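PDB 3SYJ: adhesion and penetration protein autotransporter from Haemophilus influenzae, which mediates bacterial adherence to and invasion of host cells, is probably a serine protease, and self-associates to drive bacterial aggregation. Local coordinates for residues Q186-G198 with E248-F259. Sequence-based numbering, arbitrary orientation.
Sequences QRGAGNGYSYLGG and ENGFQLVRKSYF
Leu196 and Phe251 meet on the buried face of two neighbouring antiparallel strands, their side chains crossing at about a right angle. The CD1 methyl of Leu196 comes within 3.6 Å of CE2 of Phe251, approaching the ring obliquely. Each side chain turns CG away from its own carbonyl carbon (chi1 -48° for Leu196, -65° for Phe251), which brings the Leu196 methyl to the ring, and the ring edge of Phe251 also passes close to Ser194 O. That same oxygen accepts Phe251 N at 2.7 Å, while Ser194 N returns a bond to Phe251 O; Leu196 and Asn249 are joined by a second reciprocal pair. On the other face, the ring of Tyr195 comes obliquely against Gly250, its partner across the strands, with CD1 of Tyr195 3.3 Å from CA of Gly250 and CE1 resting against the same backbone. At one end Arg187 reaches across from the outer strand of the hairpin, and its NH1 forms a salt bridge of 2.9 Å with OE2 of Glu248. The carboxylate meets the guanidinium at its edge, the two planes 85° apart, while the backbone of Gly197 and Gly198 lies over one guanidinium face. At the other end Gly192 O takes Leu253 N from above the carbonyl plane and also a water, which bonds Leu253 O and Arg255 NE as well. Strands 186-190 and 193-196, linked by a type II turn, form a beta hairpin docked through 249-253 onto strand 231-238, an antiparallel sheet consistent with the chymotrypsin-like protease domain of S6 autotransporters.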
loop_
_atom_site.group_PDB
_atom_site.type_symbol
_atom_site.label_atom_id
_atom_site.label_comp_id
_atom_site.label_asym_id
_atom_site.label_seq_id
_atom_site.Cartn_x
_atom_site.Cartn_y
_atom_site.Cartn_z
ATOM N N GLN A 186 10.113 -67.919 -13.326
ATOM C CA GLN A 186 9.302 -68.968 -13.927
ATOM C C GLN A 186 10.131 -70.229 -14.155
ATOM O O GLN A 186 11.201 -70.180 -14.760
ATOM C CB GLN A 186 8.717 -68.470 -15.247
ATOM C CG GLN A 186 7.902 -69.499 -15.999
ATOM C CD GLN A 186 6.630 -69.894 -15.270
ATOM O OE1 GLN A 186 6.598 -70.912 -14.577
ATOM N NE2 GLN A 186 5.573 -69.093 -15.425
ATOM N N ARG A 187 9.626 -71.362 -13.686
ATOM C CA ARG A 187 10.423 -72.575 -13.636
ATOM C C ARG A 187 9.612 -73.819 -13.996
ATOM O O ARG A 187 9.726 -74.852 -13.332
ATOM C CB ARG A 187 10.987 -72.746 -12.222
ATOM C CG ARG A 187 12.339 -73.416 -12.142
ATOM C CD ARG A 187 13.449 -72.377 -12.153
ATOM N NE ARG A 187 14.610 -72.726 -11.320
ATOM C CZ ARG A 187 14.585 -73.468 -10.209
ATOM N NH1 ARG A 187 13.448 -73.974 -9.742
ATOM N NH2 ARG A 187 15.716 -73.702 -9.550
ATOM N N GLY A 188 8.790 -73.735 -15.031
ATOM C CA GLY A 188 8.040 -74.906 -15.448
ATOM C C GLY A 188 6.594 -74.918 -14.987
ATOM O O GLY A 188 6.292 -74.711 -13.803
ATOM N N ALA A 189 5.698 -75.185 -15.929
ATOM C CA ALA A 189 4.272 -75.102 -15.663
ATOM C C ALA A 189 3.476 -75.993 -16.609
ATOM O O ALA A 189 3.921 -76.301 -17.714
ATOM C CB ALA A 189 3.811 -73.658 -15.772
ATOM N N GLY A 190 2.295 -76.404 -16.163
ATOM C CA GLY A 190 1.445 -77.269 -16.956
ATOM C C GLY A 190 -0.020 -77.063 -16.629
ATOM O O GLY A 190 -0.427 -75.974 -16.229
ATOM N N ASN A 191 -0.814 -78.115 -16.799
ATOM C CA ASN A 191 -2.245 -78.031 -16.564
ATOM C C ASN A 191 -2.560 -77.979 -15.076
ATOM O O ASN A 191 -2.436 -78.979 -14.367
ATOM C CB ASN A 191 -2.967 -79.205 -17.231
ATOM C CG ASN A 191 -4.453 -78.931 -17.453
ATOM O OD1 ASN A 191 -5.294 -79.819 -17.282
ATOM N ND2 ASN A 191 -4.781 -77.697 -17.835
ATOM N N GLY A 192 -2.956 -76.801 -14.608
ATOM C CA GLY A 192 -3.390 -76.627 -13.233
ATOM C C GLY A 192 -2.312 -76.225 -12.245
ATOM O O GLY A 192 -2.566 -76.161 -11.039
ATOM N N TYR A 193 -1.111 -75.941 -12.739
ATOM C CA TYR A 193 0.010 -75.687 -11.840
ATOM C C TYR A 193 1.110 -74.813 -12.437
ATOM O O TYR A 193 1.190 -74.612 -13.644
ATOM C CB TYR A 193 0.622 -77.010 -11.378
ATOM C CG TYR A 193 1.434 -77.701 -12.459
ATOM C CD1 TYR A 193 2.787 -77.423 -12.625
ATOM C CD2 TYR A 193 0.848 -78.628 -13.315
ATOM C CE1 TYR A 193 3.534 -78.049 -13.607
ATOM C CE2 TYR A 193 1.588 -79.260 -14.305
ATOM C CZ TYR A 193 2.930 -78.964 -14.447
ATOM O OH TYR A 193 3.668 -79.586 -15.428
ATOM N N SER A 194 1.959 -74.301 -11.559
ATOM C CA SER A 194 3.139 -73.565 -11.964
ATOM C C SER A 194 4.191 -73.695 -10.860
ATOM O O SER A 194 3.862 -73.724 -9.672
ATOM C CB SER A 194 2.789 -72.099 -12.226
ATOM O OG SER A 194 3.873 -71.403 -12.825
ATOM N N TYR A 195 5.452 -73.818 -11.264
ATOM C CA TYR A 195 6.565 -73.827 -10.322
ATOM C C TYR A 195 7.367 -72.538 -10.475
ATOM O O TYR A 195 7.666 -72.106 -11.589
ATOM C CB TYR A 195 7.476 -75.037 -10.563
ATOM C CG TYR A 195 6.942 -76.349 -10.030
ATOM C CD1 TYR A 195 6.993 -76.642 -8.676
ATOM C CD2 TYR A 195 6.402 -77.300 -10.883
ATOM C CE1 TYR A 195 6.512 -77.843 -8.182
ATOM C CE2 TYR A 195 5.917 -78.504 -10.402
ATOM C CZ TYR A 195 5.972 -78.773 -9.050
ATOM O OH TYR A 195 5.493 -79.973 -8.557
ATOM N N LEU A 196 7.707 -71.920 -9.352
ATOM C CA LEU A 196 8.562 -70.747 -9.361
ATOM C C LEU A 196 9.715 -70.991 -8.402
ATOM O O LEU A 196 9.525 -71.518 -7.301
ATOM C CB LEU A 196 7.779 -69.497 -8.957
ATOM C CG LEU A 196 6.432 -69.250 -9.643
ATOM C CD1 LEU A 196 5.716 -68.052 -9.022
ATOM C CD2 LEU A 196 6.591 -69.065 -11.161
ATOM N N GLY A 197 10.914 -70.615 -8.816
ATOM C CA GLY A 197 12.093 -70.934 -8.034
ATOM C C GLY A 197 13.337 -70.265 -8.562
ATOM O O GLY A 197 13.375 -69.788 -9.690
ATOM N N GLY A 198 14.367 -70.225 -7.731
ATOM C CA GLY A 198 15.614 -69.596 -8.111
ATOM C C GLY A 198 16.445 -69.242 -6.900
ATOM O O GLY A 198 16.276 -69.809 -5.825
ATOM N N GLU A 248 12.548 -72.977 -4.118
ATOM C CA GLU A 248 11.560 -73.291 -5.156
ATOM C C GLU A 248 10.175 -73.704 -4.618
ATOM O O GLU A 248 10.064 -74.322 -3.561
ATOM C CB GLU A 248 12.119 -74.353 -6.105
ATOM C CG GLU A 248 11.203 -74.724 -7.239
ATOM C CD GLU A 248 11.545 -76.088 -7.798
ATOM O OE1 GLU A 248 11.678 -77.036 -6.987
ATOM O OE2 GLU A 248 11.688 -76.209 -9.037
ATOM N N ASN A 249 9.121 -73.362 -5.356
ATOM C CA ASN A 249 7.761 -73.663 -4.901
ATOM C C ASN A 249 6.797 -74.051 -6.019
ATOM O O ASN A 249 6.858 -73.510 -7.122
ATOM C CB ASN A 249 7.169 -72.480 -4.123
ATOM C CG ASN A 249 7.964 -72.129 -2.887
ATOM O OD1 ASN A 249 7.943 -72.856 -1.893
ATOM N ND2 ASN A 249 8.655 -70.995 -2.933
ATOM N N GLY A 250 5.894 -74.980 -5.720
ATOM C CA GLY A 250 4.825 -75.318 -6.642
ATOM C C GLY A 250 3.537 -74.612 -6.261
ATOM O O GLY A 250 3.235 -74.453 -5.075
ATOM N N PHE A 251 2.779 -74.190 -7.268
ATOM C CA PHE A 251 1.520 -73.488 -7.050
ATOM C C PHE A 251 0.384 -74.175 -7.769
ATOM O O PHE A 251 0.514 -74.551 -8.931
ATOM C CB PHE A 251 1.623 -72.043 -7.544
ATOM C CG PHE A 251 2.598 -71.224 -6.769
ATOM C CD1 PHE A 251 2.195 -70.541 -5.639
ATOM C CD2 PHE A 251 3.933 -71.169 -7.145
ATOM C CE1 PHE A 251 3.090 -69.799 -4.911
ATOM C CE2 PHE A 251 4.842 -70.426 -6.421
ATOM C CZ PHE A 251 4.420 -69.741 -5.298
ATOM N N GLN A 252 -0.733 -74.338 -7.075
ATOM C CA GLN A 252 -1.965 -74.757 -7.727
ATOM C C GLN A 252 -2.675 -73.519 -8.284
ATOM O O GLN A 252 -3.016 -72.605 -7.531
ATOM C CB GLN A 252 -2.867 -75.482 -6.733
ATOM C CG GLN A 252 -2.322 -76.823 -6.288
ATOM C CD GLN A 252 -2.221 -77.802 -7.429
ATOM O OE1 GLN A 252 -1.127 -78.171 -7.844
ATOM N NE2 GLN A 252 -3.362 -78.220 -7.953
ATOM N N LEU A 253 -2.876 -73.480 -9.599
ATOM C CA LEU A 253 -3.555 -72.351 -10.228
ATOM C C LEU A 253 -4.982 -72.211 -9.692
ATOM O O LEU A 253 -5.580 -73.190 -9.257
ATOM C CB LEU A 253 -3.562 -72.502 -11.753
ATOM C CG LEU A 253 -2.191 -72.568 -12.443
ATOM C CD1 LEU A 253 -2.360 -72.680 -13.950
ATOM C CD2 LEU A 253 -1.323 -71.368 -12.100
ATOM N N VAL A 254 -5.521 -70.993 -9.703
ATOM C CA VAL A 254 -6.870 -70.779 -9.178
ATOM C C VAL A 254 -7.908 -71.308 -10.155
ATOM O O VAL A 254 -7.696 -71.285 -11.369
ATOM C CB VAL A 254 -7.150 -69.294 -8.868
ATOM C CG1 VAL A 254 -6.301 -68.832 -7.682
ATOM C CG2 VAL A 254 -6.898 -68.435 -10.103
ATOM N N ARG A 255 -9.035 -71.766 -9.617
ATOM C CA ARG A 255 -10.046 -72.446 -10.420
ATOM C C ARG A 255 -11.354 -71.656 -10.525
ATOM O O ARG A 255 -12.250 -71.799 -9.705
ATOM C CB ARG A 255 -10.263 -73.859 -9.876
ATOM C CG ARG A 255 -8.935 -74.611 -9.757
ATOM C CD ARG A 255 -9.068 -76.007 -9.176
ATOM N NE ARG A 255 -7.757 -76.557 -8.837
ATOM C CZ ARG A 255 -7.566 -77.573 -8.004
ATOM N NH1 ARG A 255 -8.600 -78.161 -7.430
ATOM N NH2 ARG A 255 -6.341 -77.998 -7.739
ATOM N N LYS A 256 -11.445 -70.827 -11.558
ATOM C CA LYS A 256 -12.564 -69.912 -11.744
ATOM C C LYS A 256 -13.886 -70.641 -12.009
ATOM O O LYS A 256 -14.943 -70.200 -11.564
ATOM C CB LYS A 256 -12.246 -68.968 -12.902
ATOM C CG LYS A 256 -13.218 -67.824 -13.102
ATOM C CD LYS A 256 -12.684 -66.546 -12.480
ATOM C CE LYS A 256 -13.244 -65.311 -13.179
ATOM N NZ LYS A 256 -12.811 -65.220 -14.607
ATOM N N SER A 257 -13.828 -71.753 -12.738
ATOM C CA SER A 257 -15.032 -72.511 -13.075
ATOM C C SER A 257 -15.575 -73.251 -11.873
ATOM O O SER A 257 -16.785 -73.402 -11.719
ATOM C CB SER A 257 -14.755 -73.514 -14.193
ATOM O OG SER A 257 -14.972 -72.925 -15.461
ATOM N N TYR A 258 -14.672 -73.734 -11.032
ATOM C CA TYR A 258 -15.079 -74.421 -9.821
ATOM C C TYR A 258 -15.720 -73.418 -8.888
ATOM O O TYR A 258 -16.759 -73.689 -8.288
ATOM C CB TYR A 258 -13.875 -75.067 -9.153
ATOM C CG TYR A 258 -14.124 -75.616 -7.771
ATOM C CD1 TYR A 258 -14.955 -76.712 -7.576
ATOM C CD2 TYR A 258 -13.495 -75.062 -6.663
ATOM C CE1 TYR A 258 -15.165 -77.233 -6.309
ATOM C CE2 TYR A 258 -13.694 -75.574 -5.397
ATOM C CZ TYR A 258 -14.531 -76.661 -5.225
ATOM O OH TYR A 258 -14.733 -77.170 -3.965
ATOM N N PHE A 259 -15.113 -72.245 -8.771
ATOM C CA PHE A 259 -15.680 -71.239 -7.894
ATOM C C PHE A 259 -17.086 -70.850 -8.343
ATOM O O PHE A 259 -17.969 -70.666 -7.512
ATOM C CB PHE A 259 -14.816 -69.989 -7.821
ATOM C CG PHE A 259 -15.479 -68.874 -7.083
ATOM C CD1 PHE A 259 -15.564 -68.903 -5.702
ATOM C CD2 PHE A 259 -16.071 -67.826 -7.769
ATOM C CE1 PHE A 259 -16.198 -67.888 -5.010
ATOM C CE2 PHE A 259 -16.707 -66.811 -7.083
ATOM C CZ PHE A 259 -16.770 -66.847 -5.699
HETATM O O HOH W 1 -5.009 -75.775 -9.956
#